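Sys-1 protein (Caenorhabditis elegans, PDB 3C2G) regulates transcription in the Wnt signalling asymmetry pathway, activating or repressing target genes as a beta-catenin that binds the TCF transcription factor POP-1 directly. Local coordinates at residues H255-I260 with V293-N298; V259-F264 with I301-K306. All coordinates share one frame; numbering follows the deposited sequence.

Contact 1. Residues H255-I260 with V293-N298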
loop_
_atom_site.group_PDB
_atom_site.type_symbol
_atom_site.label_atom_id
_atom_site.label_comp_id
_atom_site.label_asym_id
_atom_site.label_seq_id
_atom_site.Cartn_x
_atom_site.Cartn_y
_atom_site.Cartn_z
ATOM N N HIS A 255 15.324 -17.763 7.642
ATOM C CA HIS A 255 16.102 -16.721 7.005
ATOM C C HIS A 255 15.596 -16.481 5.585
ATOM O O HIS A 255 15.523 -15.346 5.127
ATOM C CB HIS A 255 17.591 -17.084 7.007
ATOM C CG HIS A 255 18.416 -16.205 6.124
ATOM N ND1 HIS A 255 18.837 -16.595 4.869
ATOM C CD2 HIS A 255 18.856 -14.937 6.293
ATOM C CE1 HIS A 255 19.513 -15.606 4.309
ATOM N NE2 HIS A 255 19.544 -14.591 5.153
ATOM N N LEU A 256 15.263 -17.563 4.890
ATOM C CA LEU A 256 14.767 -17.466 3.525
ATOM C C LEU A 256 13.375 -16.842 3.463
ATOM O O LEU A 256 13.105 -16.054 2.575
ATOM C CB LEU A 256 14.812 -18.819 2.833
ATOM C CG LEU A 256 16.209 -19.336 2.450
ATOM C CD1 LEU A 256 16.125 -20.741 1.899
ATOM C CD2 LEU A 256 16.955 -18.426 1.458
ATOM N N ILE A 257 12.514 -17.163 4.425
ATOM C CA ILE A 257 11.186 -16.577 4.475
ATOM C C ILE A 257 11.341 -15.083 4.618
ATOM O O ILE A 257 10.705 -14.296 3.902
ATOM C CB ILE A 257 10.345 -17.154 5.638
ATOM C CG1 ILE A 257 9.802 -18.541 5.257
ATOM C CG2 ILE A 257 9.184 -16.207 6.024
ATOM C CD1 ILE A 257 9.207 -19.318 6.429
ATOM N N GLN A 258 12.214 -14.702 5.546
ATOM C CA GLN A 258 12.499 -13.297 5.836
ATOM C C GLN A 258 13.104 -12.604 4.608
ATOM O O GLN A 258 12.771 -11.461 4.323
ATOM C CB GLN A 258 13.399 -13.185 7.075
ATOM C CG GLN A 258 13.054 -12.031 8.038
ATOM C CD GLN A 258 11.614 -12.065 8.603
ATOM O OE1 GLN A 258 11.068 -13.129 8.938
ATOM N NE2 GLN A 258 11.003 -10.884 8.718
ATOM N N VAL A 259 13.964 -13.299 3.872
ATOM C CA VAL A 259 14.486 -12.769 2.621
ATOM C C VAL A 259 13.354 -12.459 1.615
ATOM O O VAL A 259 13.376 -11.431 0.939
ATOM C CB VAL A 259 15.512 -13.723 1.975
ATOM C CG1 VAL A 259 15.735 -13.361 0.497
ATOM C CG2 VAL A 259 16.825 -13.686 2.729
ATOM N N ILE A 260 12.361 -13.343 1.533
ATOM C CA ILE A 260 11.223 -13.137 0.637
ATOM C C ILE A 260 10.367 -11.929 1.068
ATOM O O ILE A 260 9.940 -11.121 0.238
ATOM C CB ILE A 260 10.361 -14.411 0.565
ATOM C CG1 ILE A 260 11.101 -15.506 -0.185
ATOM C CG2 ILE A 260 8.982 -14.121 -0.052
ATOM C CD1 ILE A 260 10.643 -16.887 0.213
ATOM N N VAL A 293 3.415 -17.092 -2.725
ATOM C CA VAL A 293 2.442 -17.131 -1.634
ATOM C C VAL A 293 1.692 -18.455 -1.506
ATOM O O VAL A 293 0.768 -18.562 -0.716
ATOM C CB VAL A 293 1.454 -15.941 -1.645
ATOM C CG1 VAL A 293 2.214 -14.624 -1.578
ATOM C CG2 VAL A 293 0.526 -15.989 -2.856
ATOM N N GLN A 294 2.103 -19.467 -2.263
ATOM C CA GLN A 294 1.653 -20.842 -1.998
ATOM C C GLN A 294 2.294 -21.393 -0.720
ATOM O O GLN A 294 1.807 -22.375 -0.172
ATOM C CB GLN A 294 1.970 -21.783 -3.172
ATOM C CG GLN A 294 1.288 -21.424 -4.492
ATOM C CD GLN A 294 1.805 -22.241 -5.689
ATOM O OE1 GLN A 294 1.027 -22.921 -6.361
ATOM N NE2 GLN A 294 3.108 -22.168 -5.959
ATOM N N TYR A 295 3.385 -20.788 -0.244
ATOM C CA TYR A 295 4.021 -21.281 0.975
ATOM C C TYR A 295 3.197 -20.945 2.221
ATOM O O TYR A 295 2.879 -19.793 2.461
ATOM C CB TYR A 295 5.467 -20.807 1.140
ATOM C CG TYR A 295 6.143 -21.555 2.274
ATOM C CD1 TYR A 295 6.701 -22.817 2.058
ATOM C CD2 TYR A 295 6.167 -21.034 3.575
ATOM C CE1 TYR A 295 7.284 -23.531 3.082
ATOM C CE2 TYR A 295 6.741 -21.750 4.620
ATOM C CZ TYR A 295 7.297 -23.004 4.360
ATOM O OH TYR A 295 7.879 -23.739 5.369
ATOM N N PRO A 296 2.874 -21.960 3.040
ATOM C CA PRO A 296 2.013 -21.689 4.190
ATOM C C PRO A 296 2.730 -20.956 5.316
ATOM O O PRO A 296 3.168 -21.564 6.284
ATOM C CB PRO A 296 1.547 -23.082 4.629
ATOM C CG PRO A 296 2.647 -24.017 4.154
ATOM C CD PRO A 296 3.280 -23.379 2.943
ATOM N N ASN A 297 2.829 -19.642 5.171
ATOM C CA ASN A 297 3.313 -18.761 6.215
ATOM C C ASN A 297 2.601 -17.412 6.090
ATOM O O ASN A 297 2.683 -16.738 5.046
ATOM C CB ASN A 297 4.828 -18.586 6.104
ATOM C CG ASN A 297 5.366 -17.575 7.091
ATOM O OD1 ASN A 297 5.240 -16.365 6.894
ATOM N ND2 ASN A 297 5.958 -18.064 8.168
ATOM N N ASN A 298 1.915 -17.017 7.156
ATOM C CA ASN A 298 1.028 -15.866 7.118
ATOM C C ASN A 298 1.693 -14.509 6.947
ATOM O O ASN A 298 1.119 -13.616 6.321
ATOM C CB ASN A 298 0.073 -15.888 8.320
ATOM C CG ASN A 298 -0.880 -17.067 8.263
ATOM O OD1 ASN A 298 -0.897 -17.812 7.275
ATOM N ND2 ASN A 298 -1.674 -17.250 9.309
#

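Contact 2. Residues V259-F264 with I301-K306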
loop_
_atom_site.group_PDB
_atom_site.type_symbol
_atom_site.label_atom_id
_atom_site.label_comp_id
_atom_site.label_asym_id
_atom_site.label_seq_id
_atom_site.Cartn_x
_atom_site.Cartn_y
_atom_site.Cartn_z
ATOM N N VAL A 259 13.964 -13.299 3.872
ATOM C CA VAL A 259 14.486 -12.769 2.621
ATOM C C VAL A 259 13.354 -12.459 1.615
ATOM O O VAL A 259 13.376 -11.431 0.939
ATOM C CB VAL A 259 15.512 -13.723 1.975
ATOM C CG1 VAL A 259 15.735 -13.361 0.497
ATOM C CG2 VAL A 259 16.825 -13.686 2.729
ATOM N N ILE A 260 12.361 -13.343 1.533
ATOM C CA ILE A 260 11.223 -13.137 0.637
ATOM C C ILE A 260 10.367 -11.929 1.068
ATOM O O ILE A 260 9.940 -11.121 0.238
ATOM C CB ILE A 260 10.361 -14.411 0.565
ATOM C CG1 ILE A 260 11.101 -15.506 -0.185
ATOM C CG2 ILE A 260 8.982 -14.121 -0.052
ATOM C CD1 ILE A 260 10.643 -16.887 0.213
ATOM N N ILE A 261 10.116 -11.826 2.364
ATOM C CA ILE A 261 9.326 -10.740 2.922
ATOM C C ILE A 261 9.985 -9.375 2.715
ATOM O O ILE A 261 9.329 -8.417 2.326
ATOM C CB ILE A 261 9.002 -10.993 4.415
ATOM C CG1 ILE A 261 8.049 -12.195 4.537
ATOM C CG2 ILE A 261 8.420 -9.749 5.062
ATOM C CD1 ILE A 261 7.739 -12.657 5.953
ATOM N N ARG A 262 11.283 -9.289 2.943
ATOM C CA ARG A 262 11.987 -8.037 2.716
ATOM C C ARG A 262 12.107 -7.698 1.226
ATOM O O ARG A 262 12.195 -6.531 0.857
ATOM C CB ARG A 262 13.365 -8.058 3.394
ATOM C CG ARG A 262 13.307 -8.039 4.941
ATOM C CD ARG A 262 14.730 -8.114 5.516
ATOM N NE ARG A 262 14.784 -8.236 6.974
ATOM C CZ ARG A 262 15.226 -7.288 7.801
ATOM N NH1 ARG A 262 15.667 -6.125 7.324
ATOM N NH2 ARG A 262 15.237 -7.510 9.110
ATOM N N THR A 263 12.120 -8.712 0.372
ATOM C CA THR A 263 12.075 -8.470 -1.064
ATOM C C THR A 263 10.714 -7.904 -1.482
ATOM O O THR A 263 10.663 -6.997 -2.301
ATOM C CB THR A 263 12.393 -9.731 -1.845
ATOM O OG1 THR A 263 13.729 -10.139 -1.532
ATOM C CG2 THR A 263 12.279 -9.498 -3.339
ATOM N N PHE A 264 9.627 -8.415 -0.900
ATOM C CA PHE A 264 8.310 -7.840 -1.140
ATOM C C PHE A 264 8.287 -6.384 -0.677
ATOM O O PHE A 264 7.821 -5.506 -1.400
ATOM C CB PHE A 264 7.187 -8.628 -0.426
ATOM C CG PHE A 264 6.861 -9.984 -1.041
ATOM C CD1 PHE A 264 7.009 -10.222 -2.401
ATOM C CD2 PHE A 264 6.360 -11.013 -0.235
ATOM C CE1 PHE A 264 6.673 -11.470 -2.950
ATOM C CE2 PHE A 264 6.020 -12.262 -0.771
ATOM C CZ PHE A 264 6.176 -12.491 -2.129
ATOM N N ILE A 301 2.488 -14.523 3.305
ATOM C CA ILE A 301 1.256 -14.318 2.548
ATOM C C ILE A 301 0.751 -12.868 2.659
ATOM O O ILE A 301 0.427 -12.244 1.642
ATOM C CB ILE A 301 0.159 -15.368 2.913
ATOM C CG1 ILE A 301 0.623 -16.765 2.479
ATOM C CG2 ILE A 301 -1.190 -15.009 2.254
ATOM C CD1 ILE A 301 -0.048 -17.903 3.200
ATOM N N ARG A 302 0.706 -12.332 3.876
ATOM C CA ARG A 302 0.333 -10.922 4.065
ATOM C C ARG A 302 1.166 -9.971 3.215
ATOM O O ARG A 302 0.636 -9.013 2.648
ATOM C CB ARG A 302 0.419 -10.491 5.536
ATOM C CG ARG A 302 -0.853 -10.711 6.327
ATOM C CD ARG A 302 -0.827 -9.960 7.657
ATOM N NE ARG A 302 0.026 -10.625 8.639
ATOM C CZ ARG A 302 -0.355 -11.654 9.397
ATOM N NH1 ARG A 302 -1.583 -12.151 9.295
ATOM N NH2 ARG A 302 0.499 -12.198 10.265
ATOM N N ALA A 303 2.467 -10.228 3.135
ATOM C CA ALA A 303 3.362 -9.300 2.473
ATOM C C ALA A 303 3.255 -9.385 0.953
ATOM O O ALA A 303 3.367 -8.379 0.272
ATOM C CB ALA A 303 4.799 -9.501 2.937
ATOM N N GLY A 304 3.058 -10.590 0.439
ATOM C CA GLY A 304 2.844 -10.812 -0.990
ATOM C C GLY A 304 1.563 -10.171 -1.488
ATOM O O GLY A 304 1.557 -9.497 -2.530
ATOM N N CYS A 305 0.489 -10.351 -0.726
ATOM C CA CYS A 305 -0.822 -9.809 -1.084
ATOM C C CYS A 305 -0.865 -8.280 -1.034
ATOM O O CYS A 305 -1.520 -7.646 -1.866
ATOM C CB CYS A 305 -1.926 -10.466 -0.247
ATOM S SG CYS A 305 -2.128 -12.262 -0.668
ATOM N N LYS A 306 -0.140 -7.703 -0.079
ATOM C CA LYS A 306 0.067 -6.246 0.023
ATOM C C LYS A 306 0.675 -5.673 -1.265
ATOM O O LYS A 306 0.216 -4.653 -1.773
ATOM C CB LYS A 306 0.992 -5.947 1.204
ATOM C CG LYS A 306 1.094 -4.484 1.624
ATOM C CD LYS A 306 2.293 -4.300 2.587
ATOM C CE LYS A 306 2.373 -2.890 3.233
ATOM N NZ LYS A 306 2.209 -1.736 2.283
#

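Contact 1. Residues H255-I260 with V293-N298
The capped N-terminal end of helix 298-311, within the armadillo domain, is met by I257 of helix 251-270, which packs against the side chains of Y295 and N297. The contact is small, 117 Å² of buried surface, and rests on this one isoleucine. Its CD1 lies 3.9 Å from CE2 of Y295, an oblique approach to the ring in which the two side chains cross at about a right angle. The same methyl is 3.9 Å from ND2 of N297, while the second branch, CG2, comes 4.0 Å from OD1 of N297. I257 and N297 come from opposite directions, CD1 near the amide nitrogen and CG2 near its oxygen. The torsions account for this fork: CG1 stands beside the backbone N (chi1 -78°) and its chain is extended, carrying CD1 out to the tyrosine, whereas CG2 is anti to that N. No hydrogen bond joins the two segments, so the evidence supports van der Waals packing. The polar ends have partners elsewhere: OD1 of N297 accepts from N of L300 as the N-cap, and OH of Y295 is bonded to O of Q242. P296 centres an inverse gamma turn, with N of N297 2.7 Å from O of Y295; on either side of it in sequence, the side chains of Y295 and N297 both set out toward the helix. L256 and I260 tie helix 251-270 to helix 224-239, which Q294 of the loop also touches through Y236; V293 and Q294 rest on F328 of helix 325-335.

Contact 2. Residues V259-F264 with I301-K306
F264 and G304 make the tight part of this contact, where a phenyl ring lies flat against helix backbone. CA of G304 stands 3.8 Å from the ring centroid and 22° off its normal, a CH-pi contact displaced toward the rim. With no side chain on the glycine, the ring reaches the backbone itself: CD2 of F264 is 3.4 Å from N of G304, and its CE2 is 3.5 Å from CA of G304. The opposite face is covered from within its own helix, O of I260 sitting 3.4 Å above the ring plane, again toward the rim. The ring is thus sandwiched between the two backbones. CG of F264 lies beside its backbone N (chi1 -73°), which sends the ring across to helix 298-311, where L300 and L307 also touch it; M232 of helix 224-239 adds to this buried side.

A303 borders the tight part: its methyl points at the other helix and lies 3.8 Å from CD2 of F264. The packing loosens at I261, which is partly exposed and whose CG2 is 4.2 Å from CB of A303. At this margin I261 also touches D299, which pairs with R302 in a salt bridge. No hydrogen bond spans the segments, which bury 162 Å² in total. The segment axes run 9.1 Å apart at closest, with an angle of 23° between their N-to-C directions. Two helices running in the same general direction, separated in sequence by shorter helices, with A303 and G304 of one receiving the larger F264 and I261 of the other, are the kind of stacking from which an armadillo superhelix is built.

Along the chain, helix 251-270 supplies the first partner of both contacts, whose segments share V259 and I260. The chain then runs through helices 274-282 and 285-292 before V293-N298 returns to close contact 1; helix 298-311 follows and closes contact 2 at I301-K306. Because the later starting segment also has the later partner, the two closures interleave along the sequence, as expected when chain directions are similar. Their centres are 7 Å apart, and they touch directly: CG1 of V293 is 3.9 Å from CA of G304, and O of Y295 is 3.6 Å from CD1 of I301. Together they join helix 251-270 to both the entry loop and the body of helix 298-311.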